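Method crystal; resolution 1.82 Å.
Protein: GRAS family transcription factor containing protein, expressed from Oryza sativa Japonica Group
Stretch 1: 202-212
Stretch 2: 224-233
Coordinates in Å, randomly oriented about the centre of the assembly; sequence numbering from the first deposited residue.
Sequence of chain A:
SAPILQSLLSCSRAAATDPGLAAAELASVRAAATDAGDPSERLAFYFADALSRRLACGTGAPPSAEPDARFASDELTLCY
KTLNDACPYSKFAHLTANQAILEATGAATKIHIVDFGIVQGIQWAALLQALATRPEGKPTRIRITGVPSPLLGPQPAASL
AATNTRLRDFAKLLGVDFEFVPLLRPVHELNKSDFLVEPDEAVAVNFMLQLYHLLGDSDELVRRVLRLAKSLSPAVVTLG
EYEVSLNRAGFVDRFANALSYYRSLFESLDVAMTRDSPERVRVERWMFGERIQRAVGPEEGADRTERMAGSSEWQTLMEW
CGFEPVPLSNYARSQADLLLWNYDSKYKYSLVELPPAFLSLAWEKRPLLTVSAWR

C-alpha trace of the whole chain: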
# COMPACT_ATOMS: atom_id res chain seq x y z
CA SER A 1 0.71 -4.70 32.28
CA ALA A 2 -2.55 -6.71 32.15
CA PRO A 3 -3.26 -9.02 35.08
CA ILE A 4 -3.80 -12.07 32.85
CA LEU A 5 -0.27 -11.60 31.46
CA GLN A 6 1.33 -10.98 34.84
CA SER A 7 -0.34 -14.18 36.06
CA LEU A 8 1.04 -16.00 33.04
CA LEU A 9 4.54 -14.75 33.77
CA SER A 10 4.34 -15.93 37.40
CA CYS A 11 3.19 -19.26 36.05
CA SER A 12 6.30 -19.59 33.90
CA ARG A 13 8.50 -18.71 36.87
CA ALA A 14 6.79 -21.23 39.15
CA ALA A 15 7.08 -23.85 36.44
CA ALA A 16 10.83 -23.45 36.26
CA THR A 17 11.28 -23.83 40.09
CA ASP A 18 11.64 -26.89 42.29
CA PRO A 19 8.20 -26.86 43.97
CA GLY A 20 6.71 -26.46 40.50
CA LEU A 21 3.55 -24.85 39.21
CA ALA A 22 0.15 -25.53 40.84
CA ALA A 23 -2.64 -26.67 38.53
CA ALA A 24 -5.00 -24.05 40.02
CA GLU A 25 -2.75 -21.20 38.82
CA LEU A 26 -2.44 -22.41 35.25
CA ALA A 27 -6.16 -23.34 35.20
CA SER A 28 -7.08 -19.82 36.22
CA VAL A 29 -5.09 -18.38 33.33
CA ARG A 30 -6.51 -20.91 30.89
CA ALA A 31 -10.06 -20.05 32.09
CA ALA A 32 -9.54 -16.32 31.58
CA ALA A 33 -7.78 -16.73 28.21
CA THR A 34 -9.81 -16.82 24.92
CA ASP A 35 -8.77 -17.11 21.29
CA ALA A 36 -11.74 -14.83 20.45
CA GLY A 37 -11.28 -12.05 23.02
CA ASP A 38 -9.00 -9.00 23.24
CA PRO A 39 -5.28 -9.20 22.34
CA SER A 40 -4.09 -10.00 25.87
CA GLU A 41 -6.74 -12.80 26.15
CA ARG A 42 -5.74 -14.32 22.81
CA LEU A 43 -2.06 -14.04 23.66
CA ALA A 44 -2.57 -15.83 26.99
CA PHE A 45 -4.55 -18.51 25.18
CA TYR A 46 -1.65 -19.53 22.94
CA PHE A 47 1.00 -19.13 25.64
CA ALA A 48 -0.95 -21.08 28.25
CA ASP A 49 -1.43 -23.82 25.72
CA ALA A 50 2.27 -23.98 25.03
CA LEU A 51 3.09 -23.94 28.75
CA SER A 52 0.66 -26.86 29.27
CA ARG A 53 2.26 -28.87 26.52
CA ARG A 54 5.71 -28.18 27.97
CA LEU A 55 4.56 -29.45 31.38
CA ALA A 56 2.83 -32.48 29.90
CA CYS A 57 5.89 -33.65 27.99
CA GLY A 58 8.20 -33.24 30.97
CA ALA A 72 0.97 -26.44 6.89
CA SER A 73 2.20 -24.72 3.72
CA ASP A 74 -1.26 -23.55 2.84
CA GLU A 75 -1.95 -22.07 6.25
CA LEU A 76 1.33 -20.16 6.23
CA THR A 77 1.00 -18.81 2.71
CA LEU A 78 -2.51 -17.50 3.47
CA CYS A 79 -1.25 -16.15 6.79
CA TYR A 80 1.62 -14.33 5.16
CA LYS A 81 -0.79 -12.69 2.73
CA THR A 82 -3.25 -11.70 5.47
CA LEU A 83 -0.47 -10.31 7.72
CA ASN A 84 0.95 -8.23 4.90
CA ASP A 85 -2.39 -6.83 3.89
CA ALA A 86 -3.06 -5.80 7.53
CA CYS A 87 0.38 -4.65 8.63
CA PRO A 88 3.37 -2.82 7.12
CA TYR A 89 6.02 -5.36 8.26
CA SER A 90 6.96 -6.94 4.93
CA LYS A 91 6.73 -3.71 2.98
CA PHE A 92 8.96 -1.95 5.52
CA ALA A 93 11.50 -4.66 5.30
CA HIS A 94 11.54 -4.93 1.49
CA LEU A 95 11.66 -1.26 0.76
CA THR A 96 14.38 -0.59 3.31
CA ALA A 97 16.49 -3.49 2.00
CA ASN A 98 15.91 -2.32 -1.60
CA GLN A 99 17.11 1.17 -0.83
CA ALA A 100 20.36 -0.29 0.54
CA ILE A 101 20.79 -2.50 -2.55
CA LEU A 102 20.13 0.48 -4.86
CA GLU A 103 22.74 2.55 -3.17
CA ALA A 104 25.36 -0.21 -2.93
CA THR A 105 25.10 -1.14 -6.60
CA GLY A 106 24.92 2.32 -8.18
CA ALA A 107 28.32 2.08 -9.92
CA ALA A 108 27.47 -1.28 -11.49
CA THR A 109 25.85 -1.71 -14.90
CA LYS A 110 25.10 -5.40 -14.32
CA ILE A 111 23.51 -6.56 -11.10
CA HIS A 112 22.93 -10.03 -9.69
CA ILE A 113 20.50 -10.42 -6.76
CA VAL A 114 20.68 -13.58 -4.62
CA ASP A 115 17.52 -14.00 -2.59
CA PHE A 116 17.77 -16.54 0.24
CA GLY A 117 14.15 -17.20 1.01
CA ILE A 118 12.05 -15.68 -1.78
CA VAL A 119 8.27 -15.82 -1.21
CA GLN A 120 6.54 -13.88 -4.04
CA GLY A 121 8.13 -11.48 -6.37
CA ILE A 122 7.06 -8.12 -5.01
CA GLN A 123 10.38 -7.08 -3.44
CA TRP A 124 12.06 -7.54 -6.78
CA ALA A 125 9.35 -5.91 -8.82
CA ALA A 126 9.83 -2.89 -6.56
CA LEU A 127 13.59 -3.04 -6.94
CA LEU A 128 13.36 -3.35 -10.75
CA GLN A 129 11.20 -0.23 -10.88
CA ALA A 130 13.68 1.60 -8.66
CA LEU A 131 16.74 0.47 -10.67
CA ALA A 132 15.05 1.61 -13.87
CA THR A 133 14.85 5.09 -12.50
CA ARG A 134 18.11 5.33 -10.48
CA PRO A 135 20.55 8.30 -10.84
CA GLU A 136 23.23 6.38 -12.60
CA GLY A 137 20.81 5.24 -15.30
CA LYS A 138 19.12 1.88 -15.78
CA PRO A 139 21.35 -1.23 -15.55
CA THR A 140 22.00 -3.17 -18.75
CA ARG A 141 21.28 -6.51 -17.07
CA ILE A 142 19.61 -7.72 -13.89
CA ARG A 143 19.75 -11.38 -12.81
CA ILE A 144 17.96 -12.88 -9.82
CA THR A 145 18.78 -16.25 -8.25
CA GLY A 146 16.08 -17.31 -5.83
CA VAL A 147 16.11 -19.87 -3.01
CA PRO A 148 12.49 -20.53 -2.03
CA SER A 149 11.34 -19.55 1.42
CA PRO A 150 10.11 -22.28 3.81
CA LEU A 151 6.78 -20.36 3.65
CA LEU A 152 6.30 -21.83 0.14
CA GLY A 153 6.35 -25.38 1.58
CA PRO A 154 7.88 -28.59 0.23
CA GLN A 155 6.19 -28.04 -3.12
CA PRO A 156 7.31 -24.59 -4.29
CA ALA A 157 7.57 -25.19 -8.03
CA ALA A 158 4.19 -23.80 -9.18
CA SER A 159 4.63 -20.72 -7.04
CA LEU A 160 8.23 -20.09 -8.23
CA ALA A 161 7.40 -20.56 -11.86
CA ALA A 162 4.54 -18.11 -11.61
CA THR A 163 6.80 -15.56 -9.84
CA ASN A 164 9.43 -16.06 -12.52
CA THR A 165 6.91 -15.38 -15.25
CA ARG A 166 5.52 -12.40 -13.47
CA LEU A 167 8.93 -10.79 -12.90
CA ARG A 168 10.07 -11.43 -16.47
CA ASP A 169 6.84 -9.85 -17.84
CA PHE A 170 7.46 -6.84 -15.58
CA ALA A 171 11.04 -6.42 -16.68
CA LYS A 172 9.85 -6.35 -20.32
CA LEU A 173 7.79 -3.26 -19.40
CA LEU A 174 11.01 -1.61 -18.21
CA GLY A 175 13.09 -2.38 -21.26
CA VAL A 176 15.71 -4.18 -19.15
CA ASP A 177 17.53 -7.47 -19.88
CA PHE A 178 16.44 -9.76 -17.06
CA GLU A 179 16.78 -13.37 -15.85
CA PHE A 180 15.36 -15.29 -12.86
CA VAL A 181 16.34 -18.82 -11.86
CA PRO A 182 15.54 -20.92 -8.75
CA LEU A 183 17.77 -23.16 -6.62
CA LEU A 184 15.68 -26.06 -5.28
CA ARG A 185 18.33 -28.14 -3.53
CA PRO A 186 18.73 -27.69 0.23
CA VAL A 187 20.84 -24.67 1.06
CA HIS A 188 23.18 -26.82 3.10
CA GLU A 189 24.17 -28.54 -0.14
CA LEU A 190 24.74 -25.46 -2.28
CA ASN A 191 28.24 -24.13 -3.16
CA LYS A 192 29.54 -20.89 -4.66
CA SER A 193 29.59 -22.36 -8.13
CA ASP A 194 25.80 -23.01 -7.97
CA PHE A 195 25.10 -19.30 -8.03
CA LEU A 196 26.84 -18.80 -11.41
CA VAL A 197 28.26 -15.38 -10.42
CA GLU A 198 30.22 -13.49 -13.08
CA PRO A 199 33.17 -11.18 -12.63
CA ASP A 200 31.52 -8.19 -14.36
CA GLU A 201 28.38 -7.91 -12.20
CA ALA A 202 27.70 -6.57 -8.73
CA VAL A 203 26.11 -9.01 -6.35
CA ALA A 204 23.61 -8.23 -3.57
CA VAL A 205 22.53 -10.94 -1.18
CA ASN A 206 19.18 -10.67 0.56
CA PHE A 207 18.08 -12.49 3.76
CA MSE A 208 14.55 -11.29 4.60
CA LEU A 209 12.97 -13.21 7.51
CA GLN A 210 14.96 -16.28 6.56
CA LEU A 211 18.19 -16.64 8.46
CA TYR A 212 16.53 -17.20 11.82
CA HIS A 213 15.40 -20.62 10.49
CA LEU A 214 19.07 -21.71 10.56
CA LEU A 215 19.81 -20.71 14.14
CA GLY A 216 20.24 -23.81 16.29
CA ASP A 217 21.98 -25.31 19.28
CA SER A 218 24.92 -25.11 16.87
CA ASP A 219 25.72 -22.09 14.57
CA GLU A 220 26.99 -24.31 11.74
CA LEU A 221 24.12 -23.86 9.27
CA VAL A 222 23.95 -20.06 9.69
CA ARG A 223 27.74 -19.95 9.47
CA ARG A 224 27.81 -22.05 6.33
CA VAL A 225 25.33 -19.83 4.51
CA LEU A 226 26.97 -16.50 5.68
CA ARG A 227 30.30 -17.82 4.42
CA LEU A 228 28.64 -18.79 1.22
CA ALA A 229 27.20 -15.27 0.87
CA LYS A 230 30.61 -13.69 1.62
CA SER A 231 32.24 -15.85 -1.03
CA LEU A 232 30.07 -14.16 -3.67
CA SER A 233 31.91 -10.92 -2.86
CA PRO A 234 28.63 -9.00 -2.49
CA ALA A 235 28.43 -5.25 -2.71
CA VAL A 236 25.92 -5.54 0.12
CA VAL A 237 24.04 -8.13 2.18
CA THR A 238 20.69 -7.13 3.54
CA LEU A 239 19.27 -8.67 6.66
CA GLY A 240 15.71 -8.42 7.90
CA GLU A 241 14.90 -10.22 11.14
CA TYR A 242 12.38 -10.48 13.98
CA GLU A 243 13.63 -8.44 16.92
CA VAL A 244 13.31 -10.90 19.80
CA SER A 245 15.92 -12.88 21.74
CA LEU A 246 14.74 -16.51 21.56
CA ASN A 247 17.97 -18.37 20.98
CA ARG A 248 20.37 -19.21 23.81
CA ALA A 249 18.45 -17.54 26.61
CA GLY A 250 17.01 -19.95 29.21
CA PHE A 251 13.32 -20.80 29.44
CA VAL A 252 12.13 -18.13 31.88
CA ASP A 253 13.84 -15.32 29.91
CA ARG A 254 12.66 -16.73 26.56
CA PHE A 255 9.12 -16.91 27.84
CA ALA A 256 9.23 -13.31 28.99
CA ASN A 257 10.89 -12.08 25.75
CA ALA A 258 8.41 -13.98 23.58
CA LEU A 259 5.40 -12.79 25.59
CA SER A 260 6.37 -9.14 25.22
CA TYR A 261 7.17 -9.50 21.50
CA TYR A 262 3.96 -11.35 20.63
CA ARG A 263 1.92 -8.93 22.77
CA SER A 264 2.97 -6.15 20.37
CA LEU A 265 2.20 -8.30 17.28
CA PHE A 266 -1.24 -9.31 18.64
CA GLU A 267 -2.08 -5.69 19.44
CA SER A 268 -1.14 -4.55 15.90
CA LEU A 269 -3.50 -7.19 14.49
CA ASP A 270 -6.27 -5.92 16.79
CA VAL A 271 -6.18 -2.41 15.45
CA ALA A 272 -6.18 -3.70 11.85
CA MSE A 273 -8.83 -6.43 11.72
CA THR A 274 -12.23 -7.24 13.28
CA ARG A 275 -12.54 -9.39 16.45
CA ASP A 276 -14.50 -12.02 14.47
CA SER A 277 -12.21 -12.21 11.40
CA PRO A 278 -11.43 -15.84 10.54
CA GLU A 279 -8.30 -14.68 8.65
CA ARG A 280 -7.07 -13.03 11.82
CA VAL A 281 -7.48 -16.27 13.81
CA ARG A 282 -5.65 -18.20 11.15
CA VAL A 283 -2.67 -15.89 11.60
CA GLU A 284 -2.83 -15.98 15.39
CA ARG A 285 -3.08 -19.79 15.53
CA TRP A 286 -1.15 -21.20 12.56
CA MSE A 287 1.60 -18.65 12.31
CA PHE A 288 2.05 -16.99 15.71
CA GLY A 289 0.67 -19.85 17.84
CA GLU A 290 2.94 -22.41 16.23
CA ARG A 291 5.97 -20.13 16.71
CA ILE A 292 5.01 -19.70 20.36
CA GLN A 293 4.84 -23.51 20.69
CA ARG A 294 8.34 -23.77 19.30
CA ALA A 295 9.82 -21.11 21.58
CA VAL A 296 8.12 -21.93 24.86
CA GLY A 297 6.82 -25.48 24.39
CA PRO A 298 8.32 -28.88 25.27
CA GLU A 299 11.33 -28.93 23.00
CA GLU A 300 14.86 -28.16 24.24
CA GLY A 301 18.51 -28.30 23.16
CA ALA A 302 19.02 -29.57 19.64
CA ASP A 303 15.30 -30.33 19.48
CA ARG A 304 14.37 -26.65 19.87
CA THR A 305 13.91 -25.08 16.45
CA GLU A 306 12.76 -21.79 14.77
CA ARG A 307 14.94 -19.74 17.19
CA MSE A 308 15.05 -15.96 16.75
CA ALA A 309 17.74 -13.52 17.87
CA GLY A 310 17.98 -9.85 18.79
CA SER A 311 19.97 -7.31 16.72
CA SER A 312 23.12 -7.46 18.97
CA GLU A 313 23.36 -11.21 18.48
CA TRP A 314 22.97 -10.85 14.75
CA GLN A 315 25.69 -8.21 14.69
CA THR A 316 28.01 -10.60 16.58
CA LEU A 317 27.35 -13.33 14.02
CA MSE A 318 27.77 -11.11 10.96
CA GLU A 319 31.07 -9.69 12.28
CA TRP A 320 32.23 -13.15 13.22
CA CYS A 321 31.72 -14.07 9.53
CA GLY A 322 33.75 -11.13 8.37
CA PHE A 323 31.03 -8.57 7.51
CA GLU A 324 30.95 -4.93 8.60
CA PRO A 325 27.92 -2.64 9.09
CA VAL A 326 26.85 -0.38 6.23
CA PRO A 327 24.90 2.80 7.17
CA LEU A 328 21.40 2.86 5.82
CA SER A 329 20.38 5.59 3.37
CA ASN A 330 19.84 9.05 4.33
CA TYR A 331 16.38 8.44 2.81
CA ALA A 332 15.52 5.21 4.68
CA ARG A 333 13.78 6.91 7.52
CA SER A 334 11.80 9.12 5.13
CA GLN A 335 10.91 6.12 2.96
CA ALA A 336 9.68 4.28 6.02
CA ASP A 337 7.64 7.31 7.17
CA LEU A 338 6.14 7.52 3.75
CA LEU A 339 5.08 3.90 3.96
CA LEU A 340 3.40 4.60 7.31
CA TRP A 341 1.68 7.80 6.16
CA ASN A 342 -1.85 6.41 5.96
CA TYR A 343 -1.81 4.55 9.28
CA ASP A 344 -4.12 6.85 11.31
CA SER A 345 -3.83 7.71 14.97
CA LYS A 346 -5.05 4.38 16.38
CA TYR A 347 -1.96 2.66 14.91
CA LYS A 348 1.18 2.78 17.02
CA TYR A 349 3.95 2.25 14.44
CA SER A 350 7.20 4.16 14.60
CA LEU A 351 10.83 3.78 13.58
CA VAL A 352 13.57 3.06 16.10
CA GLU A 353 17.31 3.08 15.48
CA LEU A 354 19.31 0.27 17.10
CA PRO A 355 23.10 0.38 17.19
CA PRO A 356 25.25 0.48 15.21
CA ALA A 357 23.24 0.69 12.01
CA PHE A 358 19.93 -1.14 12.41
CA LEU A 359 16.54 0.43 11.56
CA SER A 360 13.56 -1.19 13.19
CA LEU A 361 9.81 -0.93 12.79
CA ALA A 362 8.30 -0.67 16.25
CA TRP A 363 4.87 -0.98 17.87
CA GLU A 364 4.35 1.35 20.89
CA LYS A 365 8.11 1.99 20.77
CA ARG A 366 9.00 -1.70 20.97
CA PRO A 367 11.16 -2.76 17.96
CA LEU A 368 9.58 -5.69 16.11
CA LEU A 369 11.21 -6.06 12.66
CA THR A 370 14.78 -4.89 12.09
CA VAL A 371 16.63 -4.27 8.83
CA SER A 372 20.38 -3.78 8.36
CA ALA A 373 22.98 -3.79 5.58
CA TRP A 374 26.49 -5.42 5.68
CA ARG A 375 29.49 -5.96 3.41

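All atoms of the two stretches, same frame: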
# COMPACT_ATOMS: atom_id res chain seq x y z
N ALA A 202 27.73 -6.76 -10.17
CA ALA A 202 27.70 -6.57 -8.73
C ALA A 202 26.68 -7.51 -8.14
O ALA A 202 25.57 -7.63 -8.67
CB ALA A 202 27.34 -5.13 -8.36
N VAL A 203 27.00 -8.09 -7.00
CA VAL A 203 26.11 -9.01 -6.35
C VAL A 203 25.53 -8.37 -5.08
O VAL A 203 26.27 -7.73 -4.32
CB VAL A 203 26.89 -10.29 -5.95
CG1 VAL A 203 25.97 -11.17 -5.14
CG2 VAL A 203 27.40 -11.02 -7.23
N ALA A 204 24.22 -8.53 -4.86
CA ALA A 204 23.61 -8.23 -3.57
C ALA A 204 22.95 -9.48 -3.06
O ALA A 204 22.24 -10.17 -3.81
CB ALA A 204 22.57 -7.07 -3.70
N VAL A 205 23.13 -9.77 -1.79
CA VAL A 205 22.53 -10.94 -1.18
C VAL A 205 21.49 -10.49 -0.20
O VAL A 205 21.75 -9.59 0.60
CB VAL A 205 23.58 -11.82 -0.43
CG1 VAL A 205 22.92 -13.07 0.12
CG2 VAL A 205 24.60 -12.28 -1.47
N ASN A 206 20.31 -11.12 -0.23
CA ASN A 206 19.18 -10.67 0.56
C ASN A 206 18.71 -11.82 1.50
O ASN A 206 18.44 -12.94 1.06
CB ASN A 206 18.04 -10.24 -0.42
CG ASN A 206 16.85 -9.66 0.28
OD1 ASN A 206 16.92 -8.48 0.70
ND2 ASN A 206 15.69 -10.37 0.24
N PHE A 207 18.65 -11.56 2.80
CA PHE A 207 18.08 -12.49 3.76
C PHE A 207 16.89 -11.83 4.47
O PHE A 207 17.06 -11.20 5.51
CB PHE A 207 19.08 -12.82 4.84
CG PHE A 207 20.27 -13.64 4.36
CD1 PHE A 207 20.14 -15.01 4.16
CD2 PHE A 207 21.52 -13.02 4.11
CE1 PHE A 207 21.24 -15.77 3.77
CE2 PHE A 207 22.63 -13.78 3.72
CZ PHE A 207 22.48 -15.17 3.55
N MSE A 208 15.69 -11.98 3.94
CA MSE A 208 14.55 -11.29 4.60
C MSE A 208 13.71 -12.34 5.33
O MSE A 208 13.09 -13.26 4.71
CB MSE A 208 13.63 -10.51 3.62
CG MSE A 208 14.38 -9.56 2.75
SE MSE A 208 14.44 -7.95 4.11
CE MSE A 208 12.50 -8.76 4.76
N LEU A 209 13.72 -12.27 6.65
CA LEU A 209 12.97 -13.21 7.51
C LEU A 209 13.29 -14.66 7.12
O LEU A 209 12.39 -15.46 6.84
CB LEU A 209 11.47 -12.94 7.41
CG LEU A 209 11.07 -11.51 7.82
CD1 LEU A 209 9.53 -11.33 7.79
CD2 LEU A 209 11.66 -11.18 9.23
N GLN A 210 14.57 -14.99 7.07
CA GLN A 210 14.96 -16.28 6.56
C GLN A 210 16.01 -16.89 7.46
O GLN A 210 15.95 -18.07 7.78
CB GLN A 210 15.52 -16.13 5.14
CG GLN A 210 16.19 -17.46 4.61
CD GLN A 210 15.19 -18.51 4.45
OE1 GLN A 210 14.03 -18.23 4.18
NE2 GLN A 210 15.60 -19.76 4.68
N LEU A 211 17.01 -16.09 7.85
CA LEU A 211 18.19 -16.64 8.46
C LEU A 211 17.87 -17.20 9.83
O LEU A 211 18.54 -18.14 10.30
CB LEU A 211 19.27 -15.56 8.54
CG LEU A 211 20.72 -15.85 8.39
CD1 LEU A 211 20.94 -16.84 7.19
CD2 LEU A 211 21.50 -14.50 8.27
N TYR A 212 16.80 -16.68 10.47
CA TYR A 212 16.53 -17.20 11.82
C TYR A 212 16.21 -18.71 11.78
O TYR A 212 16.39 -19.43 12.76
CB TYR A 212 15.38 -16.47 12.47
CG TYR A 212 14.00 -16.79 11.88
CD1 TYR A 212 13.52 -16.13 10.74
CD2 TYR A 212 13.16 -17.73 12.51
CE1 TYR A 212 12.24 -16.43 10.23
CE2 TYR A 212 11.89 -18.01 12.01
CZ TYR A 212 11.45 -17.38 10.87
OH TYR A 212 10.17 -17.67 10.39
N ARG A 224 27.51 -21.51 7.64
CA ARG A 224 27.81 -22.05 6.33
C ARG A 224 27.19 -21.12 5.31
O ARG A 224 27.85 -20.79 4.31
CB ARG A 224 27.29 -23.51 6.14
CG ARG A 224 27.70 -24.17 4.78
CD ARG A 224 27.19 -25.61 4.64
NE ARG A 224 27.68 -26.27 3.41
CZ ARG A 224 27.30 -25.93 2.16
NH1 ARG A 224 26.41 -24.93 1.93
NH2 ARG A 224 27.82 -26.60 1.13
N VAL A 225 25.93 -20.67 5.56
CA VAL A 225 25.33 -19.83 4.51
C VAL A 225 25.92 -18.38 4.51
O VAL A 225 26.01 -17.78 3.46
CB VAL A 225 23.76 -19.80 4.61
CG1 VAL A 225 23.26 -18.85 5.60
CG2 VAL A 225 23.16 -19.32 3.25
N LEU A 226 26.29 -17.83 5.66
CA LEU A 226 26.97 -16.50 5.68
C LEU A 226 28.32 -16.57 5.00
O LEU A 226 28.71 -15.66 4.27
CB LEU A 226 27.13 -15.95 7.09
CG LEU A 226 25.80 -15.56 7.73
CD1 LEU A 226 26.00 -15.05 9.17
CD2 LEU A 226 25.09 -14.47 6.87
N ARG A 227 29.05 -17.67 5.18
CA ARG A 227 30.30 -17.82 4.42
C ARG A 227 30.06 -17.95 2.94
O ARG A 227 30.80 -17.42 2.12
CB ARG A 227 31.09 -19.06 4.93
CG ARG A 227 31.71 -18.77 6.32
CD ARG A 227 32.36 -20.09 6.80
NE ARG A 227 33.18 -19.90 7.99
CZ ARG A 227 33.88 -20.91 8.55
NH1 ARG A 227 33.82 -22.15 8.01
NH2 ARG A 227 34.64 -20.70 9.63
N LEU A 228 29.01 -18.66 2.60
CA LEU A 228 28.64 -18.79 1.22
C LEU A 228 28.30 -17.42 0.63
O LEU A 228 28.74 -17.07 -0.44
CB LEU A 228 27.46 -19.75 1.13
CG LEU A 228 26.83 -20.01 -0.20
CD1 LEU A 228 27.88 -20.66 -1.14
CD2 LEU A 228 25.65 -20.96 -0.03
N ALA A 229 27.51 -16.64 1.35
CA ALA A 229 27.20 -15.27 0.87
C ALA A 229 28.48 -14.42 0.67
O ALA A 229 28.69 -13.76 -0.37
CB ALA A 229 26.28 -14.59 1.87
N LYS A 230 29.38 -14.48 1.66
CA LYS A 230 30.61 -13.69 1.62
C LYS A 230 31.44 -14.10 0.43
O LYS A 230 32.09 -13.27 -0.20
CB LYS A 230 31.40 -13.89 2.96
CG LYS A 230 32.70 -13.04 3.14
CD LYS A 230 32.40 -11.55 3.47
CE LYS A 230 33.66 -10.66 3.75
NZ LYS A 230 33.28 -9.14 3.86
N SER A 231 31.41 -15.37 0.09
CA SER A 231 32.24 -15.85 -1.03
C SER A 231 31.77 -15.30 -2.37
O SER A 231 32.49 -15.36 -3.38
CB SER A 231 32.24 -17.38 -1.07
OG SER A 231 31.03 -17.93 -1.60
N LEU A 232 30.55 -14.74 -2.42
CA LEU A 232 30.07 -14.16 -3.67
C LEU A 232 30.55 -12.72 -3.88
O LEU A 232 30.20 -12.06 -4.87
CB LEU A 232 28.52 -14.21 -3.68
CG LEU A 232 27.92 -15.59 -3.43
CD1 LEU A 232 26.37 -15.51 -3.58
CD2 LEU A 232 28.47 -16.66 -4.44
N SER A 233 31.37 -12.27 -2.96
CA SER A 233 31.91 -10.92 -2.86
C SER A 233 30.82 -9.85 -3.05
O SER A 233 30.94 -8.98 -3.91
CB SER A 233 33.01 -10.67 -3.89
OG SER A 233 34.10 -11.53 -3.64
O HOH W 1 29.71 -7.65 -6.09

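How does a strand lie against a helix here? Strand 202-208 and helix 224-231 run nearly antiparallel, at 160°, with their axes 9.4 Å apart at closest approach. Because side chains alternate along a strand, Val203, Val205 and Phe207 point toward the helix, while Ala202 and Ala204 point away. The helix answers with Val225 and Ala229, one turn apart, and just beyond its last turn with Leu232; the side chain of Leu226 starts out sideways, but its end comes nearer. No direct hydrogen bond crosses between the stretches, so side-chain packing carries the contact.

Where does the strand come closest to the helix? The CA atoms of Val205 and Ala229 are 6.7 Å apart, a spacing that suits the small methyl of Ala229. Val205 fills the room above it: its CG1 lies 4.1 Å from CB of Ala229, and its CG2 reaches 4.2 Å from CD1 of Leu232. CG2 of Val205 is also only 4.4 Å from CB of Ala229, so the valine sits as a bump against both the alanine and the leucine.

What does the ring of Phe207 fit into? It enters a hollow lined by Val225, Leu226 and Ala229. Val225 and Ala229 meet the ring at its edge, near its plane: CE1 of Phe207 is 4.1 Å from CG2 of Val225, and CE2 of Phe207 is 4.2 Å from CB of Ala229. Leu226 approaches obliquely, its CD2 4.1 Å from CE2 of Phe207. The ring therefore works as a wedge, its far rim set among aliphatic groups.

How does the contact continue past the strand? The chain turns after Met208, a selenomethionine, and Leu211 comes back toward the helix. Its CD1 packs 3.5 Å from CG1 of Val225, the closest approach between the two stretches, and its CD2 lies 3.9 Å from CD2 of Leu226. Val225 and Leu226 are thus each touched by both Phe207 and Leu211, which ties the loop and the strand to the same part of the helix.

What happens at the other end, where the helix gives out? Val203 packs against Leu232, with CG1 of Val203 4.2 Å from CB of Leu232 and CG2 of Val203 3.8 Å from O of Leu232. Ser233 then leaves helical geometry with a positive phi. A water bridges the backbones here, accepting from N of Val203 at 2.9 Å and donating to O of Ser233 at 2.8 Å, a polar link beside the apolar packing.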